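Local coordinates for protein 5'-methylthioadenosine nucleosidase / s-adenosylhomocysteine nucleosidase (Brucella melitensis bv. 1, PDB 4PR3) that belongs to the phosphorylase superfamily of alpha/beta proteins, pairs as a two-chain assembly, and binds adenine in a pocket beside its central mixed sheet, at residues I56-V61 / V166-Y171; G91-P96 / K156-I161; S104-R109 / L146-N151. All coordinates share one frame; numbering follows the deposited sequence.

Interaction 1: I56-V61 / V166-Y171. With ADE (adenine), chain C.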
loop_
_atom_site.group_PDB
_atom_site.type_symbol
_atom_site.label_atom_id
_atom_site.label_comp_id
_atom_site.label_asym_id
_atom_site.label_seq_id
_atom_site.Cartn_x
_atom_site.Cartn_y
_atom_site.Cartn_z
ATOM N N ILE A 56 -9.468 8.860 -0.055
ATOM C CA ILE A 56 -8.523 7.795 0.254
ATOM C C ILE A 56 -7.086 8.071 -0.221
ATOM O O ILE A 56 -6.129 7.440 0.236
ATOM C CB ILE A 56 -9.107 6.437 -0.258
ATOM C CG1 ILE A 56 -9.768 5.686 0.896
ATOM C CG2 ILE A 56 -8.086 5.574 -0.967
ATOM C CD1 ILE A 56 -8.982 5.746 2.172
ATOM N N GLY A 57 -6.925 9.076 -1.072
ATOM C CA GLY A 57 -5.617 9.384 -1.620
ATOM C C GLY A 57 -5.315 8.601 -2.885
ATOM O O GLY A 57 -6.116 7.774 -3.321
ATOM N N VAL A 58 -4.146 8.853 -3.467
ATOM C CA VAL A 58 -3.795 8.298 -4.771
ATOM C C VAL A 58 -2.691 7.242 -4.681
ATOM O O VAL A 58 -1.652 7.465 -4.061
ATOM C CB VAL A 58 -3.358 9.421 -5.737
ATOM C CG1 VAL A 58 -2.807 8.845 -7.028
ATOM C CG2 VAL A 58 -4.521 10.361 -6.015
ATOM N N GLY A 59 -2.924 6.089 -5.303
ATOM C CA GLY A 59 -1.937 5.027 -5.330
ATOM C C GLY A 59 -2.171 3.982 -4.260
ATOM O O GLY A 59 -2.880 4.234 -3.288
ATOM N N PRO A 60 -1.566 2.796 -4.432
ATOM C CA PRO A 60 -1.751 1.656 -3.523
ATOM C C PRO A 60 -1.303 1.929 -2.086
ATOM O O PRO A 60 -1.981 1.501 -1.157
ATOM C CB PRO A 60 -0.882 0.562 -4.153
ATOM C CG PRO A 60 -0.792 0.939 -5.596
ATOM C CD PRO A 60 -0.744 2.439 -5.600
ATOM N N VAL A 61 -0.183 2.619 -1.904
ATOM C CA VAL A 61 0.325 2.892 -0.559
ATOM C C VAL A 61 -0.542 3.908 0.188
ATOM O O VAL A 61 -0.880 3.699 1.356
ATOM C CB VAL A 61 1.803 3.348 -0.578
ATOM C CG1 VAL A 61 2.212 3.926 0.773
ATOM C CG2 VAL A 61 2.701 2.186 -0.956
ATOM N N VAL A 166 -7.686 -0.824 -15.652
ATOM C CA VAL A 166 -6.627 -0.531 -14.690
ATOM C C VAL A 166 -6.978 0.632 -13.757
ATOM O O VAL A 166 -7.588 1.616 -14.176
ATOM C CB VAL A 166 -5.282 -0.220 -15.403
ATOM C CG1 VAL A 166 -4.809 -1.420 -16.206
ATOM C CG2 VAL A 166 -5.415 0.998 -16.301
ATOM N N ASP A 167 -6.597 0.507 -12.489
ATOM C CA ASP A 167 -6.723 1.614 -11.546
ATOM C C ASP A 167 -5.531 1.654 -10.593
ATOM O O ASP A 167 -4.635 0.813 -10.663
ATOM C CB ASP A 167 -8.030 1.526 -10.755
ATOM C CG ASP A 167 -7.910 0.653 -9.518
ATOM O OD1 ASP A 167 -7.288 -0.431 -9.607
ATOM O OD2 ASP A 167 -8.438 1.056 -8.454
HETATM N N MSE A 168 -5.495 2.670 -9.740
HETATM C CA MSE A 168 -4.419 2.810 -8.763
HETATM C C MSE A 168 -4.716 2.467 -7.300
HETATM O O MSE A 168 -3.843 2.609 -6.446
HETATM C CB MSE A 168 -3.792 4.186 -8.906
HETATM C CG MSE A 168 -3.328 4.416 -10.325
HETATM SE SE MSE A 168 -2.828 6.237 -10.659
HETATM C CE MSE A 168 -1.426 6.386 -9.307
ATOM N N GLU A 169 -5.937 2.030 -7.010
ATOM C CA GLU A 169 -6.431 1.978 -5.630
ATOM C C GLU A 169 -6.984 0.632 -5.165
ATOM O O GLU A 169 -6.558 0.100 -4.144
ATOM C CB GLU A 169 -7.450 3.089 -5.355
ATOM C CG GLU A 169 -6.827 4.459 -5.140
ATOM C CD GLU A 169 -6.543 5.181 -6.443
ATOM O OE1 GLU A 169 -7.396 5.116 -7.359
ATOM O OE2 GLU A 169 -5.467 5.810 -6.550
ATOM N N THR A 170 -7.973 0.130 -5.895
ATOM C CA THR A 170 -8.875 -0.926 -5.432
ATOM C C THR A 170 -8.244 -2.116 -4.704
ATOM O O THR A 170 -8.731 -2.503 -3.645
ATOM C CB THR A 170 -9.724 -1.449 -6.604
ATOM O OG1 THR A 170 -10.414 -0.351 -7.211
ATOM C CG2 THR A 170 -10.736 -2.481 -6.129
ATOM N N TYR A 171 -7.172 -2.690 -5.243
ATOM C CA TYR A 171 -6.540 -3.832 -4.578
ATOM C C TYR A 171 -6.052 -3.472 -3.174
ATOM O O TYR A 171 -6.094 -4.293 -2.262
ATOM C CB TYR A 171 -5.385 -4.407 -5.405
ATOM C CG TYR A 171 -4.663 -5.542 -4.713
ATOM C CD1 TYR A 171 -5.080 -6.859 -4.876
ATOM C CD2 TYR A 171 -3.570 -5.296 -3.890
ATOM C CE1 TYR A 171 -4.427 -7.895 -4.236
ATOM C CE2 TYR A 171 -2.917 -6.322 -3.248
ATOM C CZ TYR A 171 -3.347 -7.619 -3.423
ATOM O OH TYR A 171 -2.688 -8.640 -2.779
HETATM N N9 ADE C . -7.346 5.687 -13.542
HETATM C C8 ADE C . -7.904 6.265 -14.648
HETATM N N7 ADE C . -7.219 6.067 -15.748
HETATM C C5 ADE C . -6.137 5.306 -15.336
HETATM C C6 ADE C . -5.037 4.765 -16.029
HETATM N N6 ADE C . -4.843 4.921 -17.342
HETATM N N1 ADE C . -4.136 4.058 -15.318
HETATM C C2 ADE C . -4.327 3.904 -14.002
HETATM N N3 ADE C . -5.319 4.366 -13.242
HETATM C C4 ADE C . -6.198 5.065 -13.978
#

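Interaction 2: G91-P96 / K156-I161. With ADE (adenine), chain C.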
loop_
_atom_site.group_PDB
_atom_site.type_symbol
_atom_site.label_atom_id
_atom_site.label_comp_id
_atom_site.label_asym_id
_atom_site.label_seq_id
_atom_site.Cartn_x
_atom_site.Cartn_y
_atom_site.Cartn_z
ATOM N N GLY A 91 -8.687 3.307 -16.575
ATOM C CA GLY A 91 -8.360 3.253 -17.988
ATOM C C GLY A 91 -8.616 1.884 -18.589
ATOM O O GLY A 91 -8.578 0.876 -17.883
ATOM N N SER A 92 -8.896 1.842 -19.888
ATOM C CA SER A 92 -8.925 0.579 -20.619
ATOM C C SER A 92 -8.621 0.775 -22.098
ATOM O O SER A 92 -9.105 1.727 -22.712
ATOM C CB SER A 92 -10.293 -0.088 -20.472
ATOM O OG SER A 92 -10.281 -1.386 -21.034
ATOM N N ALA A 93 -7.838 -0.131 -22.675
ATOM C CA ALA A 93 -7.750 -0.219 -24.129
ATOM C C ALA A 93 -8.706 -1.283 -24.676
ATOM O O ALA A 93 -8.939 -1.362 -25.879
ATOM C CB ALA A 93 -6.326 -0.524 -24.552
ATOM N N LYS A 94 -9.220 -2.120 -23.783
ATOM C CA LYS A 94 -10.180 -3.164 -24.139
ATOM C C LYS A 94 -11.648 -2.728 -24.147
ATOM O O LYS A 94 -12.412 -3.088 -25.040
ATOM C CB LYS A 94 -9.985 -4.380 -23.231
ATOM C CG LYS A 94 -8.636 -5.050 -23.405
ATOM C CD LYS A 94 -8.355 -6.036 -22.282
ATOM C CE LYS A 94 -7.030 -6.748 -22.496
ATOM N NZ LYS A 94 -6.652 -7.588 -21.328
ATOM N N LEU A 95 -12.039 -1.972 -23.128
ATOM C CA LEU A 95 -13.444 -1.638 -22.906
ATOM C C LEU A 95 -13.902 -0.322 -23.539
ATOM O O LEU A 95 -13.112 0.614 -23.678
ATOM C CB LEU A 95 -13.759 -1.666 -21.406
ATOM C CG LEU A 95 -13.711 -3.074 -20.803
ATOM C CD1 LEU A 95 -13.927 -3.039 -19.310
ATOM C CD2 LEU A 95 -14.748 -3.971 -21.457
ATOM N N PRO A 96 -15.188 -0.253 -23.930
ATOM C CA PRO A 96 -15.823 0.972 -24.425
ATOM C C PRO A 96 -15.602 2.153 -23.482
ATOM O O PRO A 96 -15.761 2.017 -22.268
ATOM C CB PRO A 96 -17.307 0.603 -24.443
ATOM C CG PRO A 96 -17.320 -0.853 -24.680
ATOM C CD PRO A 96 -16.102 -1.410 -24.000
ATOM N N LYS A 156 1.139 1.633 -25.129
ATOM C CA LYS A 156 1.393 0.202 -25.143
ATOM C C LYS A 156 1.488 -0.337 -23.720
ATOM O O LYS A 156 1.950 0.357 -22.812
ATOM C CB LYS A 156 2.676 -0.105 -25.915
ATOM N N ALA A 157 1.034 -1.573 -23.532
ATOM C CA ALA A 157 1.194 -2.273 -22.259
ATOM C C ALA A 157 0.555 -1.579 -21.050
ATOM O O ALA A 157 1.283 -1.016 -20.234
ATOM C CB ALA A 157 2.672 -2.542 -21.995
ATOM N N TYR A 158 -0.775 -1.583 -20.915
ATOM C CA TYR A 158 -1.752 -2.208 -21.829
ATOM C C TYR A 158 -1.616 -3.692 -22.211
ATOM O O TYR A 158 -1.957 -4.555 -21.412
ATOM C CB TYR A 158 -2.287 -1.244 -22.896
ATOM C CG TYR A 158 -3.212 -0.237 -22.229
ATOM C CD1 TYR A 158 -4.013 -0.625 -21.159
ATOM C CD2 TYR A 158 -3.249 1.096 -22.617
ATOM C CE1 TYR A 158 -4.844 0.271 -20.517
ATOM C CE2 TYR A 158 -4.078 2.008 -21.977
ATOM C CZ TYR A 158 -4.873 1.588 -20.927
ATOM O OH TYR A 158 -5.704 2.477 -20.278
ATOM N N GLU A 159 -1.181 -3.992 -23.427
ATOM C CA GLU A 159 -1.025 -5.389 -23.838
ATOM C C GLU A 159 -0.206 -6.265 -22.868
ATOM O O GLU A 159 -0.254 -7.494 -22.950
ATOM C CB GLU A 159 -0.463 -5.478 -25.260
ATOM C CG GLU A 159 -1.461 -5.060 -26.330
ATOM C CD GLU A 159 -2.784 -5.809 -26.223
ATOM O OE1 GLU A 159 -2.766 -7.015 -25.894
ATOM O OE2 GLU A 159 -3.842 -5.188 -26.462
ATOM N N ARG A 160 0.543 -5.643 -21.959
ATOM C CA ARG A 160 1.157 -6.379 -20.852
ATOM C C ARG A 160 0.195 -6.583 -19.669
ATOM O O ARG A 160 0.556 -7.214 -18.677
ATOM C CB ARG A 160 2.440 -5.687 -20.377
ATOM C CG ARG A 160 3.687 -6.081 -21.157
ATOM C CD ARG A 160 4.863 -5.131 -20.911
ATOM N NE ARG A 160 5.295 -5.095 -19.517
ATOM C CZ ARG A 160 5.029 -4.102 -18.672
ATOM N NH1 ARG A 160 4.327 -3.051 -19.077
ATOM N NH2 ARG A 160 5.465 -4.157 -17.422
ATOM N N ILE A 161 -1.022 -6.054 -19.779
ATOM C CA ILE A 161 -2.022 -6.179 -18.716
ATOM C C ILE A 161 -3.135 -7.161 -19.097
ATOM O O ILE A 161 -3.828 -6.964 -20.094
ATOM C CB ILE A 161 -2.663 -4.812 -18.385
ATOM C CG1 ILE A 161 -1.588 -3.761 -18.092
ATOM C CG2 ILE A 161 -3.642 -4.938 -17.224
ATOM C CD1 ILE A 161 -0.698 -4.099 -16.914
HETATM N N9 ADE C . -7.346 5.687 -13.542
HETATM C C8 ADE C . -7.904 6.265 -14.648
HETATM N N7 ADE C . -7.219 6.067 -15.748
HETATM C C5 ADE C . -6.137 5.306 -15.336
HETATM C C6 ADE C . -5.037 4.765 -16.029
HETATM N N6 ADE C . -4.843 4.921 -17.342
HETATM N N1 ADE C . -4.136 4.058 -15.318
HETATM C C2 ADE C . -4.327 3.904 -14.002
HETATM N N3 ADE C . -5.319 4.366 -13.242
HETATM C C4 ADE C . -6.198 5.065 -13.978
#

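Interaction 3: S104-R109 / L146-N151. With PO4 (phosphate ion), chain D.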
loop_
_atom_site.group_PDB
_atom_site.type_symbol
_atom_site.label_atom_id
_atom_site.label_comp_id
_atom_site.label_asym_id
_atom_site.label_seq_id
_atom_site.Cartn_x
_atom_site.Cartn_y
_atom_site.Cartn_z
ATOM N N SER A 104 -15.409 -7.403 -10.918
ATOM C CA SER A 104 -15.618 -8.823 -10.665
ATOM C C SER A 104 -14.430 -9.430 -9.928
ATOM O O SER A 104 -14.590 -10.300 -9.074
ATOM C CB SER A 104 -15.868 -9.566 -11.979
ATOM O OG SER A 104 -14.777 -9.423 -12.874
ATOM N N SER A 105 -13.232 -8.974 -10.280
ATOM C CA SER A 105 -12.015 -9.439 -9.632
ATOM C C SER A 105 -10.923 -8.388 -9.739
ATOM O O SER A 105 -10.937 -7.562 -10.651
ATOM C CB SER A 105 -11.544 -10.743 -10.260
ATOM O OG SER A 105 -11.237 -10.550 -11.624
ATOM N N VAL A 106 -9.977 -8.422 -8.805
ATOM C CA VAL A 106 -8.891 -7.451 -8.795
ATOM C C VAL A 106 -7.536 -8.136 -8.617
ATOM O O VAL A 106 -7.428 -9.174 -7.965
ATOM C CB VAL A 106 -9.105 -6.362 -7.707
ATOM C CG1 VAL A 106 -8.905 -6.935 -6.324
ATOM C CG2 VAL A 106 -8.178 -5.174 -7.935
ATOM N N SER A 107 -6.509 -7.561 -9.227
ATOM C CA SER A 107 -5.156 -8.072 -9.089
ATOM C C SER A 107 -4.185 -6.915 -8.856
ATOM O O SER A 107 -4.533 -5.753 -9.071
ATOM C CB SER A 107 -4.762 -8.886 -10.321
ATOM O OG SER A 107 -4.931 -8.129 -11.506
ATOM N N TYR A 108 -2.980 -7.243 -8.401
ATOM C CA TYR A 108 -1.966 -6.252 -8.056
ATOM C C TYR A 108 -0.797 -6.399 -9.022
ATOM O O TYR A 108 -0.013 -7.340 -8.912
ATOM C CB TYR A 108 -1.499 -6.528 -6.626
ATOM C CG TYR A 108 -0.562 -5.514 -6.008
ATOM C CD1 TYR A 108 -0.467 -4.216 -6.497
ATOM C CD2 TYR A 108 0.229 -5.865 -4.924
ATOM C CE1 TYR A 108 0.391 -3.299 -5.914
ATOM C CE2 TYR A 108 1.087 -4.962 -4.340
ATOM C CZ TYR A 108 1.167 -3.683 -4.835
ATOM O OH TYR A 108 2.030 -2.796 -4.237
ATOM N N ARG A 109 -0.651 -5.457 -9.948
ATOM C CA ARG A 109 0.317 -5.634 -11.032
ATOM C C ARG A 109 1.737 -5.230 -10.649
ATOM O O ARG A 109 2.689 -5.545 -11.364
ATOM C CB ARG A 109 -0.128 -4.895 -12.296
ATOM C CG ARG A 109 -0.305 -3.409 -12.106
ATOM C CD ARG A 109 -0.627 -2.711 -13.412
ATOM N NE ARG A 109 -0.772 -1.274 -13.213
ATOM C CZ ARG A 109 -1.917 -0.670 -12.919
ATOM N NH1 ARG A 109 -3.032 -1.378 -12.800
ATOM N NH2 ARG A 109 -1.948 0.643 -12.753
ATOM N N LEU A 146 -10.138 -6.201 -12.900
ATOM C CA LEU A 146 -9.396 -4.976 -12.633
ATOM C C LEU A 146 -7.958 -5.244 -12.211
ATOM O O LEU A 146 -7.662 -6.245 -11.558
ATOM C CB LEU A 146 -10.117 -4.149 -11.565
ATOM C CG LEU A 146 -9.522 -2.803 -11.149
ATOM C CD1 LEU A 146 -9.404 -1.862 -12.338
ATOM C CD2 LEU A 146 -10.369 -2.177 -10.059
ATOM N N SER A 147 -7.067 -4.340 -12.606
ATOM C CA SER A 147 -5.671 -4.380 -12.190
ATOM C C SER A 147 -5.326 -3.099 -11.430
ATOM O O SER A 147 -5.662 -2.000 -11.870
ATOM C CB SER A 147 -4.763 -4.527 -13.411
ATOM O OG SER A 147 -3.400 -4.580 -13.037
ATOM N N THR A 148 -4.666 -3.245 -10.285
ATOM C CA THR A 148 -4.253 -2.093 -9.486
ATOM C C THR A 148 -2.733 -1.952 -9.465
ATOM O O THR A 148 -2.017 -2.939 -9.292
ATOM C CB THR A 148 -4.779 -2.188 -8.032
ATOM O OG1 THR A 148 -6.210 -2.098 -8.023
ATOM C CG2 THR A 148 -4.204 -1.073 -7.165
ATOM N N GLY A 149 -2.251 -0.726 -9.652
ATOM C CA GLY A 149 -0.828 -0.437 -9.599
ATOM C C GLY A 149 -0.561 1.041 -9.368
ATOM O O GLY A 149 -1.463 1.865 -9.490
ATOM N N GLY A 150 0.681 1.381 -9.039
ATOM C CA GLY A 150 1.043 2.761 -8.777
ATOM C C GLY A 150 1.277 3.578 -10.035
ATOM O O GLY A 150 1.474 4.792 -9.971
ATOM N N ASN A 151 1.265 2.916 -11.186
ATOM C CA ASN A 151 1.483 3.613 -12.448
ATOM C C ASN A 151 0.190 3.873 -13.206
ATOM O O ASN A 151 -0.725 3.051 -13.205
ATOM C CB ASN A 151 2.461 2.842 -13.337
ATOM C CG ASN A 151 1.917 1.493 -13.769
ATOM O OD1 ASN A 151 1.120 0.880 -13.062
ATOM N ND2 ASN A 151 2.349 1.024 -14.933
HETATM P P PO4 D . -2.551 -8.077 -14.533
HETATM O O1 PO4 D . -2.075 -8.292 -13.114
HETATM O O2 PO4 D . -2.331 -6.632 -14.904
HETATM O O3 PO4 D . -1.768 -8.962 -15.477
HETATM O O4 PO4 D . -4.026 -8.404 -14.626
#

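Interaction 1: I56-V61 / V166-Y171
Gly59 and Met168 bring the two backbones together, their CA atoms 4.8 Å apart, where the loop leading into helix 60-76 meets the short link between strand 165-167 and helix 170-180. Gly59 and Glu169 are both N-cap residues, so two helix starts of the phosphorylase-superfamily alpha/beta fold lie close to each other, the second preceded by an Asx turn at Asp167. The carbonyl O of Met168 packs on the Pro60 ring, 3.2 Å from CD.

The one hydrogen bond between the segments ends on Glu169: its chain bends at chi2 (84°) and brings OE2 to accept from N of Gly59 at 2.8 Å. The bond is almost straight and uses the anti lone pair of the oxygen. Met168, modelled as selenomethionine, faces two ways. Its CG lies 3.5 Å from N3 of adenine, while a bend at chi3 (59°) turns CE onto CG1 of Val58 at 3.6 Å. The second subunit packs here too, its Phe125 against Val58 and its Met111 against Met168.

Asp167 ties the start of helix 170-180 to strand 142-148. OD1 is hydrogen-bonded to OG1 of Thr148, and OD2 collects three donors from its own segment: N of Glu169 and OG1 of Thr170 come to it from opposite faces of the carboxylate, both well out of its plane, whereas the N of Thr170 meets its syn lone pair at 2.8 Å.

Interaction 2: G91-P96 / K156-I161
Ala93 sets its methyl over the middle of the Tyr158 ring, a CH-pi contact in which CB stands 3.9 Å from the ring centroid and 12° off the normal. At the phenol end the ring turns its edge to Gly91, whose carbonyl C lies 3.4 Å from OH of Tyr158. The N of Ser92 is about as close to that hydroxyl, but the angle is too poor for a hydrogen bond. Both loops thus reach the adenine pocket: N of Gly91 comes within 3.2 Å of N7 of adenine, and OH of Tyr158 approaches N6 more loosely, at 3.9 Å.

Farther from the ligand, Lys94 reaches across with its chain extended beyond CG. NZ meets the carbonyl O of Ile161 at 3.1 Å, arriving 15° out of the carbonyl plane, and also bonds to the O of Ala163. Behind this layer, OG of Ser92 shapes the 91-96 loop as an ST motif, accepting the N of Leu95 at 2.8 Å and, weakly, that of Lys94, and is itself hydrogen-bonded to the O of Asp164. On the other side, a type I turn from Tyr158 to Ile161 lets one short loop present both the ring and the carbonyl.

The chemistry is divided: apolar contact on the ring near the pocket, and toward the surface an ammonium group held by neutral carbonyls, with OE1 of Glu159, 6.0 Å from NZ of Lys94, probably adding mild electrostatic attraction.

Interaction 3: S104-R109 / L146-N151
Ser107 and Ser147 sit side by side on parallel strands 100-108 and 142-148. Four backbone bonds, donated alternately by the two segments, form the parallel ladder: Leu146 N to Ser105 O, Ser107 N to Leu146 O, Thr148 N to Ser107 O and Arg109 N to Thr148 O. OG1 of Thr148 is satisfied outside the segments, by OD1 of Asp167 and N of Tyr171.

Beyond the ladder, Arg109 reaches across the end of the partner strand, extended from CG to NE, with CG between the backbone N and carbonyl carbon (chi1 59°). One guanidinium face rests on the Thr148-Gly149 peptide. Around the edge, NE of Arg109 gives its proton to a lone pair of Asn151 OD1 at 2.9 Å. NH2 shares that oxygen from above the amide plane and also donates to the backbone O of Asn151 at 2.7 Å. NH1 of Arg109 bonds OG of Ser147 at 3.2 Å and, weakly, the backbone O of Ser147.

OG of Ser147 donates to O2 of a phosphate, probably from the crystallisation liquor, at 3.0 Å; OG of Ser107 lies beside it. The guanidinium is fixed in rotation by neutral oxygens and fastens the pocket residue Asn151, while its positive charge probably favours an anion nearby.

How the interactions relate
The three contacts enclose one another along the chain: 56-61 pairs with 166-171 outermost, then 91-96 with 156-161, and 104-109 with 146-151 innermost. Interactions 1 and 3 are neighbours, centres about 9 Å apart, since strands 142-148 and 165-167 adjoin in the sheet; N of Asp167 lies 2.7 Å from O of Ser147, a probable hydrogen bond. Interaction 2 is farther out, its centre about 17 Å from that of interaction 1 and 12 Å from that of interaction 3. A probable hydrogen bond from N of Val166 to O of Gly91 joins it to interaction 1, and Ile161 packs on Arg109 of interaction 3. Together they line part of the adenine pocket, while interactions 1 and 3 also meet the second subunit.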